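PDB 2P4X: ATP12 ATPase, which probably acts as an ATP12-family chaperone in the assembly of the F1 part of ATP synthase. Local coordinates for residues I190-A195 and A226-E231; D121-W126 and G182-R187; R114-G119 and S199-E204; R35-Q40 and A78-A83. All blocks are in the same frame, centred on the assembly; numbering follows the deposited sequence.

In the fold
Three contacts tie together the helical part of the chain and one lies near the other end. Contact 2 is buried and apolar: it sets helix 110-130 against helix 179-186 through an indole ring and an alanine methyl. Contact 1, partly buried, touches contact 2 through V185, and adds to its methyl packing a carboxylate held at a helix start. Contact 3 shares helix 110-130 with contact 2 but lies at the surface: an isoleucine packs beside a water bridge, with a salt-bridge network within 199-204 alongside. Contact 4, also at the surface, joins the loop after strand 32-33 to helix 70-82 through a crowded, uncertain carboxylate site and the Q40 side chain lying along I79 and E80.

Contact 1: I190-A195 and A226-E231; sequences IDAPTA and AMRDSE
M227 reaches A195 with the end of its thioether: the bend at chi3 (71°) brings CE to 3.9 Å from A195 CB. Closer to the backbone, M227 CB faces A192 CB at 4.3 Å, and L172 and P176 touch the same side chain. R228 comes next, on the exposed margin, where its NE passes P193 CG at 4.2 Å and the two side chains cross at about a right angle. One turn on from M227, E231 holds CG anti to its backbone N (chi1 177°) and runs out extended, which carries the carboxylate to the start of helix 192-199. There A192 N donates to E231 OE2 at 2.7 Å, from above the carboxylate plane (48° out of it), while E231 OE1 lies 3.4 Å from A192 CB. An alanine in place of E231 would probably leave A192 N without this acceptor and bare one side of the A192 methyl. D191, 5.2 Å from E231 OE2 at its OD1, is the N-cap, this oxygen accepting from T194 N and, on the opposite face, from T194 OG1. The arrangement is that of an N-capped helix start whose first turn is also held by a glutamate of a packed helix.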
loop_
_atom_site.group_PDB
_atom_site.type_symbol
_atom_site.label_atom_id
_atom_site.label_comp_id
_atom_site.label_asym_id
_atom_site.label_seq_id
_atom_site.Cartn_x
_atom_site.Cartn_y
_atom_site.Cartn_z
ATOM N N ILE A 190 11.569 4.286 4.398
ATOM C CA ILE A 190 10.736 5.368 4.920
ATOM C C ILE A 190 9.432 4.751 5.460
ATOM O O ILE A 190 9.153 3.610 5.171
ATOM C CB ILE A 190 10.365 6.419 3.836
ATOM C CG1 ILE A 190 9.639 5.749 2.664
ATOM C CG2 ILE A 190 11.621 7.148 3.354
ATOM C CD1 ILE A 190 9.133 6.754 1.639
ATOM N N ASP A 191 8.651 5.477 6.247
ATOM C CA ASP A 191 7.392 4.885 6.696
ATOM C C ASP A 191 6.257 5.475 5.851
ATOM O O ASP A 191 6.470 6.393 5.059
ATOM C CB ASP A 191 7.156 5.098 8.197
ATOM C CG ASP A 191 7.105 6.556 8.600
ATOM O OD1 ASP A 191 7.077 7.452 7.725
ATOM O OD2 ASP A 191 7.077 6.804 9.822
ATOM N N ALA A 192 5.054 4.958 6.013
ATOM C CA ALA A 192 3.952 5.417 5.195
ATOM C C ALA A 192 3.652 6.909 5.346
ATOM O O ALA A 192 3.394 7.599 4.360
ATOM C CB ALA A 192 2.714 4.571 5.488
ATOM N N PRO A 193 3.653 7.427 6.577
ATOM C CA PRO A 193 3.372 8.859 6.684
ATOM C C PRO A 193 4.416 9.712 5.926
ATOM O O PRO A 193 4.087 10.754 5.375
ATOM C CB PRO A 193 3.416 9.095 8.176
ATOM C CG PRO A 193 2.889 7.767 8.733
ATOM C CD PRO A 193 3.592 6.759 7.896
ATOM N N THR A 194 5.667 9.267 5.917
ATOM C CA THR A 194 6.728 10.017 5.227
ATOM C C THR A 194 6.529 9.941 3.721
ATOM O O THR A 194 6.673 10.934 3.027
ATOM C CB THR A 194 8.115 9.471 5.607
ATOM O OG1 THR A 194 8.330 9.702 7.005
ATOM C CG2 THR A 194 9.230 10.162 4.786
ATOM N N ALA A 195 6.188 8.756 3.219
ATOM C CA ALA A 195 5.934 8.562 1.795
ATOM C C ALA A 195 4.776 9.482 1.384
ATOM O O ALA A 195 4.821 10.136 0.343
ATOM C CB ALA A 195 5.565 7.088 1.517
ATOM N N ALA A 226 -5.319 5.042 4.173
ATOM C CA ALA A 226 -5.204 3.787 3.446
ATOM C C ALA A 226 -3.747 3.327 3.332
ATOM O O ALA A 226 -3.473 2.121 3.339
ATOM C CB ALA A 226 -5.833 3.913 2.058
ATOM N N MET A 227 -2.820 4.280 3.215
ATOM C CA MET A 227 -1.389 3.935 3.138
ATOM C C MET A 227 -0.912 3.353 4.483
ATOM O O MET A 227 -0.150 2.389 4.523
ATOM C CB MET A 227 -0.575 5.182 2.755
ATOM C CG MET A 227 -0.750 5.561 1.262
ATOM S SD MET A 227 -0.059 7.180 0.792
ATOM C CE MET A 227 1.701 6.771 0.894
ATOM N N ARG A 228 -1.371 3.926 5.588
ATOM C CA ARG A 228 -0.995 3.391 6.888
ATOM C C ARG A 228 -1.579 1.983 7.038
ATOM O O ARG A 228 -0.940 1.102 7.620
ATOM C CB ARG A 228 -1.492 4.328 8.007
ATOM C CG ARG A 228 -0.785 5.678 7.959
ATOM C CD ARG A 228 -1.192 6.596 9.106
ATOM N NE ARG A 228 -0.621 6.177 10.385
ATOM C CZ ARG A 228 -0.820 6.822 11.536
ATOM N NH1 ARG A 228 -1.576 7.917 11.565
ATOM N NH2 ARG A 228 -0.271 6.368 12.660
ATOM N N ASP A 229 -2.781 1.755 6.502
ATOM C CA ASP A 229 -3.399 0.414 6.584
ATOM C C ASP A 229 -2.524 -0.607 5.827
ATOM O O ASP A 229 -2.308 -1.734 6.284
ATOM C CB ASP A 229 -4.817 0.407 5.951
ATOM C CG ASP A 229 -5.880 1.058 6.847
ATOM O OD1 ASP A 229 -5.673 1.183 8.071
ATOM O OD2 ASP A 229 -6.951 1.428 6.325
ATOM N N SER A 230 -2.014 -0.197 4.670
ATOM C CA SER A 230 -1.190 -1.085 3.862
ATOM C C SER A 230 0.120 -1.392 4.545
ATOM O O SER A 230 0.606 -2.523 4.492
ATOM C CB SER A 230 -0.916 -0.453 2.501
ATOM O OG SER A 230 -2.098 -0.489 1.729
ATOM N N GLU A 231 0.703 -0.362 5.148
ATOM C CA GLU A 231 1.960 -0.505 5.859
ATOM C C GLU A 231 1.723 -1.506 7.015
ATOM O O GLU A 231 2.459 -2.468 7.171
ATOM C CB GLU A 231 2.399 0.862 6.374
ATOM C CG GLU A 231 3.677 0.834 7.202
ATOM C CD GLU A 231 4.131 2.214 7.630
ATOM O OE1 GLU A 231 3.375 2.908 8.348
ATOM O OE2 GLU A 231 5.249 2.605 7.235
#

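Contact 2: D121-W126 and G182-R187; sequences DPLIDW and GLAVIR
The six-membered ring of W126 has the methyl of A184 over one face: A184 CB stands 4.2 Å from the ring centroid and 28° off the normal, a CH-pi contact. At the rim of the indole, near its plane, R187 brings its aliphatic chain, with CD 3.7 Å from W126 CZ2, and L123 O of the tryptophan's own helix also lies at the edge, in the ring plane. The R187 guanidinium is turned well away from parallel with the indole and is not stacked on it; its NH1 forms a salt bridge with E157, so R187 meets the ring with its hydrocarbon part while its charge is paired with that acid. The far corner of the indole presses on backbone, W126 CH2 lying 3.5 Å from A184 CA. CG of W126 stands anti to the backbone N (chi1 169°), which sends the ring out from helix 110-130 to reach helix 179-186. Beside it L123 puts CD2 3.8 Å from A184 CB, and the same methyl therefore meets both a leucine branch and the indole. An alanine at W126 would probably take away the ring that packs on A184 and the R187 chain and open a gap between the helices. Segments 121-126 and 182-186 cross at 74° with their axes 11.2 Å apart, a separation that the indole spans. L183 and I186 pack on L169 of helix 163-174, V185 touches A195 of helix 192-199, and L123 reaches L198 on that same helix, so helix 179-186 is wedged among three other helices.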
loop_
_atom_site.group_PDB
_atom_site.type_symbol
_atom_site.label_atom_id
_atom_site.label_comp_id
_atom_site.label_asym_id
_atom_site.label_seq_id
_atom_site.Cartn_x
_atom_site.Cartn_y
_atom_site.Cartn_z
ATOM N N ASP A 121 15.343 13.519 -4.370
ATOM C CA ASP A 121 16.653 13.052 -4.822
ATOM C C ASP A 121 17.233 11.961 -3.921
ATOM O O ASP A 121 17.847 11.024 -4.419
ATOM C CB ASP A 121 17.638 14.216 -4.941
ATOM C CG ASP A 121 17.338 15.114 -6.132
ATOM O OD1 ASP A 121 16.583 14.688 -7.035
ATOM O OD2 ASP A 121 17.875 16.246 -6.168
ATOM N N PRO A 122 17.059 12.069 -2.593
ATOM C CA PRO A 122 17.600 11.016 -1.710
ATOM C C PRO A 122 16.913 9.652 -1.974
ATOM O O PRO A 122 17.516 8.595 -1.794
ATOM C CB PRO A 122 17.292 11.545 -0.310
ATOM C CG PRO A 122 17.291 13.028 -0.499
ATOM C CD PRO A 122 16.567 13.206 -1.797
ATOM N N LEU A 123 15.651 9.678 -2.402
ATOM C CA LEU A 123 14.954 8.433 -2.687
ATOM C C LEU A 123 15.360 7.899 -4.050
ATOM O O LEU A 123 15.417 6.688 -4.252
ATOM C CB LEU A 123 13.429 8.612 -2.608
ATOM C CG LEU A 123 12.885 8.497 -1.185
ATOM C CD1 LEU A 123 11.453 8.981 -1.161
ATOM C CD2 LEU A 123 12.968 7.032 -0.709
ATOM N N ILE A 124 15.632 8.794 -4.996
ATOM C CA ILE A 124 16.072 8.344 -6.311
ATOM C C ILE A 124 17.455 7.709 -6.102
ATOM O O ILE A 124 17.784 6.713 -6.729
ATOM C CB ILE A 124 16.213 9.536 -7.305
ATOM C CG1 ILE A 124 14.827 10.035 -7.714
ATOM C CG2 ILE A 124 17.008 9.111 -8.555
ATOM C CD1 ILE A 124 14.007 9.014 -8.478
ATOM N N ASP A 125 18.259 8.311 -5.227
ATOM C CA ASP A 125 19.603 7.792 -4.943
ATOM C C ASP A 125 19.513 6.419 -4.299
ATOM O O ASP A 125 20.226 5.486 -4.675
ATOM C CB ASP A 125 20.350 8.734 -3.997
ATOM C CG ASP A 125 20.698 10.063 -4.653
ATOM O OD1 ASP A 125 20.803 10.090 -5.906
ATOM O OD2 ASP A 125 20.878 11.068 -3.916
ATOM N N TRP A 126 18.628 6.315 -3.316
ATOM C CA TRP A 126 18.402 5.067 -2.607
ATOM C C TRP A 126 18.030 3.982 -3.614
ATOM O O TRP A 126 18.525 2.857 -3.532
ATOM C CB TRP A 126 17.272 5.242 -1.581
ATOM C CG TRP A 126 16.810 3.941 -1.010
ATOM C CD1 TRP A 126 17.429 3.206 -0.042
ATOM C CD2 TRP A 126 15.666 3.181 -1.426
ATOM N NE1 TRP A 126 16.742 2.031 0.172
ATOM C CE2 TRP A 126 15.656 1.992 -0.665
ATOM C CE3 TRP A 126 14.649 3.393 -2.374
ATOM C CZ2 TRP A 126 14.670 1.012 -0.820
ATOM C CZ3 TRP A 126 13.673 2.425 -2.528
ATOM C CH2 TRP A 126 13.687 1.243 -1.754
ATOM N N GLY A 182 6.602 3.246 -2.882
ATOM C CA GLY A 182 6.022 2.010 -2.356
ATOM C C GLY A 182 7.132 1.069 -1.889
ATOM O O GLY A 182 7.119 0.606 -0.750
ATOM N N LEU A 183 8.093 0.781 -2.764
ATOM C CA LEU A 183 9.177 -0.110 -2.393
ATOM C C LEU A 183 9.952 0.427 -1.199
ATOM O O LEU A 183 10.377 -0.352 -0.334
ATOM C CB LEU A 183 10.122 -0.359 -3.588
ATOM C CG LEU A 183 9.425 -1.034 -4.777
ATOM C CD1 LEU A 183 10.377 -1.119 -5.966
ATOM C CD2 LEU A 183 8.926 -2.444 -4.360
ATOM N N ALA A 184 10.136 1.745 -1.130
ATOM C CA ALA A 184 10.852 2.335 0.001
ATOM C C ALA A 184 10.122 2.061 1.328
ATOM O O ALA A 184 10.755 1.923 2.378
ATOM C CB ALA A 184 11.031 3.835 -0.197
ATOM N N VAL A 185 8.791 1.991 1.293
ATOM C CA VAL A 185 8.043 1.707 2.519
ATOM C C VAL A 185 8.194 0.240 2.916
ATOM O O VAL A 185 8.564 -0.068 4.064
ATOM C CB VAL A 185 6.515 2.051 2.382
ATOM C CG1 VAL A 185 5.713 1.526 3.614
ATOM C CG2 VAL A 185 6.340 3.567 2.315
ATOM N N ILE A 186 7.952 -0.669 1.979
ATOM C CA ILE A 186 8.031 -2.066 2.337
ATOM C C ILE A 186 9.453 -2.506 2.645
ATOM O O ILE A 186 9.654 -3.549 3.265
ATOM C CB ILE A 186 7.404 -2.980 1.268
ATOM C CG1 ILE A 186 8.223 -2.959 -0.017
ATOM C CG2 ILE A 186 5.957 -2.532 1.001
ATOM C CD1 ILE A 186 7.704 -3.943 -1.076
ATOM N N ARG A 187 10.434 -1.717 2.220
ATOM C CA ARG A 187 11.822 -2.045 2.518
ATOM C C ARG A 187 12.313 -1.329 3.770
ATOM O O ARG A 187 13.459 -1.511 4.192
ATOM C CB ARG A 187 12.726 -1.731 1.324
ATOM C CG ARG A 187 12.870 -2.894 0.355
ATOM C CD ARG A 187 13.967 -2.617 -0.659
ATOM N NE ARG A 187 14.608 -3.816 -1.214
ATOM C CZ ARG A 187 13.997 -4.733 -1.962
ATOM N NH1 ARG A 187 12.704 -4.615 -2.258
ATOM N NH2 ARG A 187 14.688 -5.762 -2.437
#

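Contact 3: R114-G119 and S199-E204; sequences RAQAEG and SRIDEE
I201 makes the apolar part of the contact with both branches. Its CG2, anti to the backbone N, sits 3.7 Å from A115 CB and also touches CG of Q116, while its CD1 runs along the helix to G119, 4.1 Å from G119 CA. G119 has no side chain, so I201 CD1 can lie close over its CA. W120, next along the helix, also touches I201.

The polar part is bridged by water. Q116 NE2 donates to a water at 3.1 Å, and that water donates to D202 OD2 at 3.1 Å, spanning two groups that are themselves 4.3 Å apart, NE2 to OD2. The other end of the Q116 amide is occupied, since OE1 accepts from A106 N.

Ionic bonds gather at the start of helix 201-210, where R200 stands at the N-cap position. R200 NE donates to E203 OE1 at 2.7 Å, and R200 NH1 pairs more distantly with E204 OE1 at 3.5 Å; E204 is paired in addition with R212. Direct contact is thus made by hydrocarbon groups (the I201 branches, the A115 methyl, Q116 CG), and at their flank water takes the place of a direct amide-carboxylate bond.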
loop_
_atom_site.group_PDB
_atom_site.type_symbol
_atom_site.label_atom_id
_atom_site.label_comp_id
_atom_site.label_asym_id
_atom_site.label_seq_id
_atom_site.Cartn_x
_atom_site.Cartn_y
_atom_site.Cartn_z
ATOM N N ARG A 114 13.055 23.216 -5.966
ATOM C CA ARG A 114 13.994 22.940 -4.883
ATOM C C ARG A 114 13.404 21.967 -3.842
ATOM O O ARG A 114 14.089 21.086 -3.345
ATOM C CB ARG A 114 14.384 24.242 -4.183
ATOM C CG ARG A 114 15.461 24.060 -3.123
ATOM C CD ARG A 114 15.580 25.294 -2.241
ATOM N NE ARG A 114 15.833 26.504 -3.021
ATOM C CZ ARG A 114 15.845 27.731 -2.509
ATOM N NH1 ARG A 114 15.617 27.912 -1.213
ATOM N NH2 ARG A 114 16.083 28.779 -3.293
ATOM N N ALA A 115 12.139 22.159 -3.497
ATOM C CA ALA A 115 11.471 21.303 -2.511
ATOM C C ALA A 115 11.450 19.866 -3.010
ATOM O O ALA A 115 11.707 18.927 -2.263
ATOM C CB ALA A 115 10.025 21.812 -2.268
ATOM N N GLN A 116 11.152 19.698 -4.290
ATOM C CA GLN A 116 11.095 18.374 -4.884
ATOM C C GLN A 116 12.453 17.710 -4.880
ATOM O O GLN A 116 12.576 16.526 -4.567
ATOM C CB GLN A 116 10.577 18.444 -6.330
ATOM C CG GLN A 116 9.133 18.866 -6.426
ATOM C CD GLN A 116 8.625 18.916 -7.856
ATOM O OE1 GLN A 116 9.337 19.330 -8.763
ATOM N NE2 GLN A 116 7.375 18.517 -8.053
ATOM N N ALA A 117 13.479 18.473 -5.236
ATOM C CA ALA A 117 14.823 17.909 -5.269
ATOM C C ALA A 117 15.295 17.495 -3.881
ATOM O O ALA A 117 15.839 16.419 -3.718
ATOM C CB ALA A 117 15.808 18.914 -5.884
ATOM N N GLU A 118 15.086 18.341 -2.885
ATOM C CA GLU A 118 15.524 18.016 -1.535
ATOM C C GLU A 118 14.772 16.800 -0.987
ATOM O O GLU A 118 15.347 15.956 -0.288
ATOM C CB GLU A 118 15.335 19.229 -0.621
ATOM C CG GLU A 118 16.397 20.315 -0.848
ATOM C CD GLU A 118 15.981 21.696 -0.350
ATOM O OE1 GLU A 118 16.817 22.628 -0.422
ATOM O OE2 GLU A 118 14.827 21.860 0.105
ATOM N N GLY A 119 13.493 16.685 -1.328
ATOM C CA GLY A 119 12.738 15.558 -0.815
ATOM C C GLY A 119 12.871 14.271 -1.604
ATOM O O GLY A 119 12.950 13.194 -1.012
ATOM N N SER A 199 5.065 12.506 -1.333
ATOM C CA SER A 199 4.260 12.505 -2.535
ATOM C C SER A 199 3.496 13.805 -2.726
ATOM O O SER A 199 3.176 14.158 -3.858
ATOM C CB SER A 199 3.247 11.348 -2.528
ATOM O OG SER A 199 2.210 11.603 -1.593
ATOM N N ARG A 200 3.194 14.529 -1.655
ATOM C CA ARG A 200 2.434 15.754 -1.864
ATOM C C ARG A 200 3.207 17.045 -1.689
ATOM O O ARG A 200 2.663 18.067 -1.273
ATOM C CB ARG A 200 1.161 15.751 -1.005
ATOM C CG ARG A 200 1.322 15.349 0.423
ATOM C CD ARG A 200 -0.035 14.889 0.953
ATOM N NE ARG A 200 -1.057 15.924 0.824
ATOM C CZ ARG A 200 -1.170 16.955 1.649
ATOM N NH1 ARG A 200 -0.323 17.085 2.658
ATOM N NH2 ARG A 200 -2.131 17.848 1.473
ATOM N N ILE A 201 4.490 17.009 -2.025
ATOM C CA ILE A 201 5.277 18.224 -1.914
ATOM C C ILE A 201 4.649 19.342 -2.761
ATOM O O ILE A 201 4.575 20.479 -2.330
ATOM C CB ILE A 201 6.759 17.957 -2.336
ATOM C CG1 ILE A 201 7.488 17.323 -1.139
ATOM C CG2 ILE A 201 7.435 19.272 -2.830
ATOM C CD1 ILE A 201 8.848 16.633 -1.480
ATOM N N ASP A 202 4.171 18.992 -3.945
ATOM C CA ASP A 202 3.568 19.961 -4.863
ATOM C C ASP A 202 2.276 20.519 -4.267
ATOM O O ASP A 202 2.100 21.733 -4.137
ATOM C CB ASP A 202 3.276 19.273 -6.193
ATOM C CG ASP A 202 2.953 20.252 -7.310
ATOM O OD1 ASP A 202 2.288 21.282 -7.043
ATOM O OD2 ASP A 202 3.357 19.975 -8.466
ATOM N N GLU A 203 1.381 19.609 -3.893
ATOM C CA GLU A 203 0.087 19.957 -3.291
ATOM C C GLU A 203 0.288 20.830 -2.041
ATOM O O GLU A 203 -0.371 21.858 -1.860
ATOM C CB GLU A 203 -0.634 18.641 -2.942
ATOM C CG GLU A 203 -2.036 18.729 -2.405
ATOM C CD GLU A 203 -2.696 17.352 -2.360
ATOM O OE1 GLU A 203 -2.478 16.602 -1.383
ATOM O OE2 GLU A 203 -3.413 17.010 -3.318
ATOM N N GLU A 204 1.214 20.418 -1.183
ATOM C CA GLU A 204 1.514 21.140 0.045
ATOM C C GLU A 204 2.116 22.516 -0.278
ATOM O O GLU A 204 1.784 23.532 0.360
ATOM C CB GLU A 204 2.485 20.309 0.898
ATOM C CG GLU A 204 2.872 20.944 2.219
ATOM C CD GLU A 204 1.669 21.257 3.110
ATOM O OE1 GLU A 204 0.724 20.429 3.189
ATOM O OE2 GLU A 204 1.679 22.337 3.741
HETATM O O HOH W 1 5.471 18.847 -10.435
#

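Contact 4: R35-Q40 and A78-A83; sequences RTPGKQ and AIEKVA
T36 N donates to Q40 O at 2.7 Å, and the two residues so joined both meet E80 of the helix. E80 OE2 lies at T36 OG1 and at G38 N, which gives it a weak bond at 2.8 Å and a poor angle of 125°; atoms are crowded too tightly here, so the details of this carboxylate site are doubtful. The T36 hydroxyl also makes a weak bond with N76. The other oxygen, E80 OE1, has a weak salt bridge to K81 NZ at 3.4 Å. The loop that carries T36 and G38 is a type I beta turn from T36 to K39, closed by K39 N to T36 O at 2.8 Å; it follows strand 32-33 of the small antiparallel sheet. Past the turn, Q40 holds CG anti to its carbonyl carbon (chi1 -59°) and extends its amide over the helix. Its NE2 lies 3.7 Å from E80 CG, with the amide and carboxylate planes 46° apart, and its OE1 runs by I79 CG2 at 3.8 Å, the two side chains sliding past each other in opposite directions. Helix 70-82 widens into a pi-type turn at this point, with A83 N bonded to A78 O, and A78 and V82 of the same turn pack against helix 163-174.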
loop_
_atom_site.group_PDB
_atom_site.type_symbol
_atom_site.label_atom_id
_atom_site.label_comp_id
_atom_site.label_asym_id
_atom_site.label_seq_id
_atom_site.Cartn_x
_atom_site.Cartn_y
_atom_site.Cartn_z
ATOM N N ARG A 35 -14.725 -16.937 7.140
ATOM C CA ARG A 35 -14.543 -17.211 5.724
ATOM C C ARG A 35 -14.541 -15.906 4.931
ATOM O O ARG A 35 -14.949 -14.861 5.437
ATOM C CB ARG A 35 -15.649 -18.142 5.215
ATOM C CG ARG A 35 -15.689 -19.483 5.943
ATOM C CD ARG A 35 -16.450 -20.532 5.153
ATOM N NE ARG A 35 -17.849 -20.172 4.944
ATOM C CZ ARG A 35 -18.699 -20.889 4.211
ATOM N NH1 ARG A 35 -18.289 -22.003 3.616
ATOM N NH2 ARG A 35 -19.959 -20.494 4.071
ATOM N N THR A 36 -14.074 -15.966 3.694
ATOM C CA THR A 36 -14.037 -14.782 2.848
ATOM C C THR A 36 -15.448 -14.516 2.372
ATOM O O THR A 36 -16.282 -15.417 2.367
ATOM C CB THR A 36 -13.172 -15.015 1.625
ATOM O OG1 THR A 36 -13.011 -13.782 0.925
ATOM C CG2 THR A 36 -13.831 -16.015 0.701
ATOM N N PRO A 37 -15.741 -13.282 1.953
ATOM C CA PRO A 37 -17.106 -13.025 1.490
ATOM C C PRO A 37 -17.567 -14.028 0.431
ATOM O O PRO A 37 -18.767 -14.208 0.224
ATOM C CB PRO A 37 -17.015 -11.603 0.955
ATOM C CG PRO A 37 -16.071 -10.979 1.925
ATOM C CD PRO A 37 -14.974 -12.031 2.029
ATOM N N GLY A 38 -16.609 -14.687 -0.221
ATOM C CA GLY A 38 -16.938 -15.659 -1.246
ATOM C C GLY A 38 -17.031 -17.110 -0.797
ATOM O O GLY A 38 -16.926 -18.011 -1.627
ATOM N N LYS A 39 -17.219 -17.346 0.501
ATOM C CA LYS A 39 -17.339 -18.708 1.033
ATOM C C LYS A 39 -15.999 -19.446 1.115
ATOM O O LYS A 39 -15.915 -20.545 1.670
ATOM C CB LYS A 39 -18.349 -19.503 0.182
ATOM C CG LYS A 39 -18.403 -21.023 0.401
ATOM C CD LYS A 39 -19.577 -21.639 -0.381
ATOM C CE LYS A 39 -19.505 -23.161 -0.475
ATOM N NZ LYS A 39 -18.461 -23.619 -1.438
ATOM N N GLN A 40 -14.944 -18.844 0.576
ATOM C CA GLN A 40 -13.627 -19.470 0.619
ATOM C C GLN A 40 -13.039 -19.362 2.021
ATOM O O GLN A 40 -13.159 -18.328 2.672
ATOM C CB GLN A 40 -12.673 -18.789 -0.360
ATOM C CG GLN A 40 -13.124 -18.806 -1.804
ATOM C CD GLN A 40 -12.228 -17.964 -2.686
ATOM O OE1 GLN A 40 -11.006 -18.122 -2.673
ATOM N NE2 GLN A 40 -12.827 -17.063 -3.460
ATOM N N ALA A 78 -6.421 -10.254 -0.769
ATOM C CA ALA A 78 -5.262 -11.105 -1.026
ATOM C C ALA A 78 -5.723 -12.476 -1.505
ATOM O O ALA A 78 -5.241 -12.992 -2.517
ATOM C CB ALA A 78 -4.445 -11.260 0.232
ATOM N N ILE A 79 -6.660 -13.061 -0.762
ATOM C CA ILE A 79 -7.193 -14.381 -1.076
ATOM C C ILE A 79 -8.033 -14.471 -2.350
ATOM O O ILE A 79 -7.833 -15.367 -3.181
ATOM C CB ILE A 79 -8.083 -14.920 0.092
ATOM C CG1 ILE A 79 -7.235 -15.173 1.336
ATOM C CG2 ILE A 79 -8.774 -16.196 -0.338
ATOM C CD1 ILE A 79 -6.076 -16.075 1.073
ATOM N N GLU A 80 -8.969 -13.541 -2.502
ATOM C CA GLU A 80 -9.874 -13.564 -3.636
ATOM C C GLU A 80 -9.441 -12.854 -4.910
ATOM O O GLU A 80 -9.814 -13.281 -6.011
ATOM C CB GLU A 80 -11.244 -13.024 -3.201
ATOM C CG GLU A 80 -11.848 -13.768 -2.009
ATOM C CD GLU A 80 -13.235 -13.260 -1.622
ATOM O OE1 GLU A 80 -13.420 -12.024 -1.518
ATOM O OE2 GLU A 80 -14.138 -14.099 -1.402
ATOM N N LYS A 81 -8.668 -11.778 -4.779
ATOM C CA LYS A 81 -8.258 -11.035 -5.960
ATOM C C LYS A 81 -6.785 -11.075 -6.326
ATOM O O LYS A 81 -6.430 -11.434 -7.448
ATOM C CB LYS A 81 -8.694 -9.571 -5.846
ATOM C CG LYS A 81 -10.200 -9.351 -5.695
ATOM C CD LYS A 81 -10.624 -9.348 -4.228
ATOM C CE LYS A 81 -12.112 -9.037 -4.056
ATOM N NZ LYS A 81 -12.509 -8.964 -2.614
ATOM N N VAL A 82 -5.921 -10.712 -5.390
ATOM C CA VAL A 82 -4.502 -10.668 -5.692
ATOM C C VAL A 82 -3.818 -12.020 -5.944
ATOM O O VAL A 82 -3.176 -12.193 -6.981
ATOM C CB VAL A 82 -3.742 -9.879 -4.599
ATOM C CG1 VAL A 82 -2.263 -9.735 -4.979
ATOM C CG2 VAL A 82 -4.384 -8.498 -4.429
ATOM N N ALA A 83 -3.946 -12.977 -5.029
ATOM C CA ALA A 83 -3.293 -14.270 -5.239
ATOM C C ALA A 83 -3.657 -14.909 -6.579
ATOM O O ALA A 83 -2.777 -15.363 -7.314
ATOM C CB ALA A 83 -3.618 -15.226 -4.097
#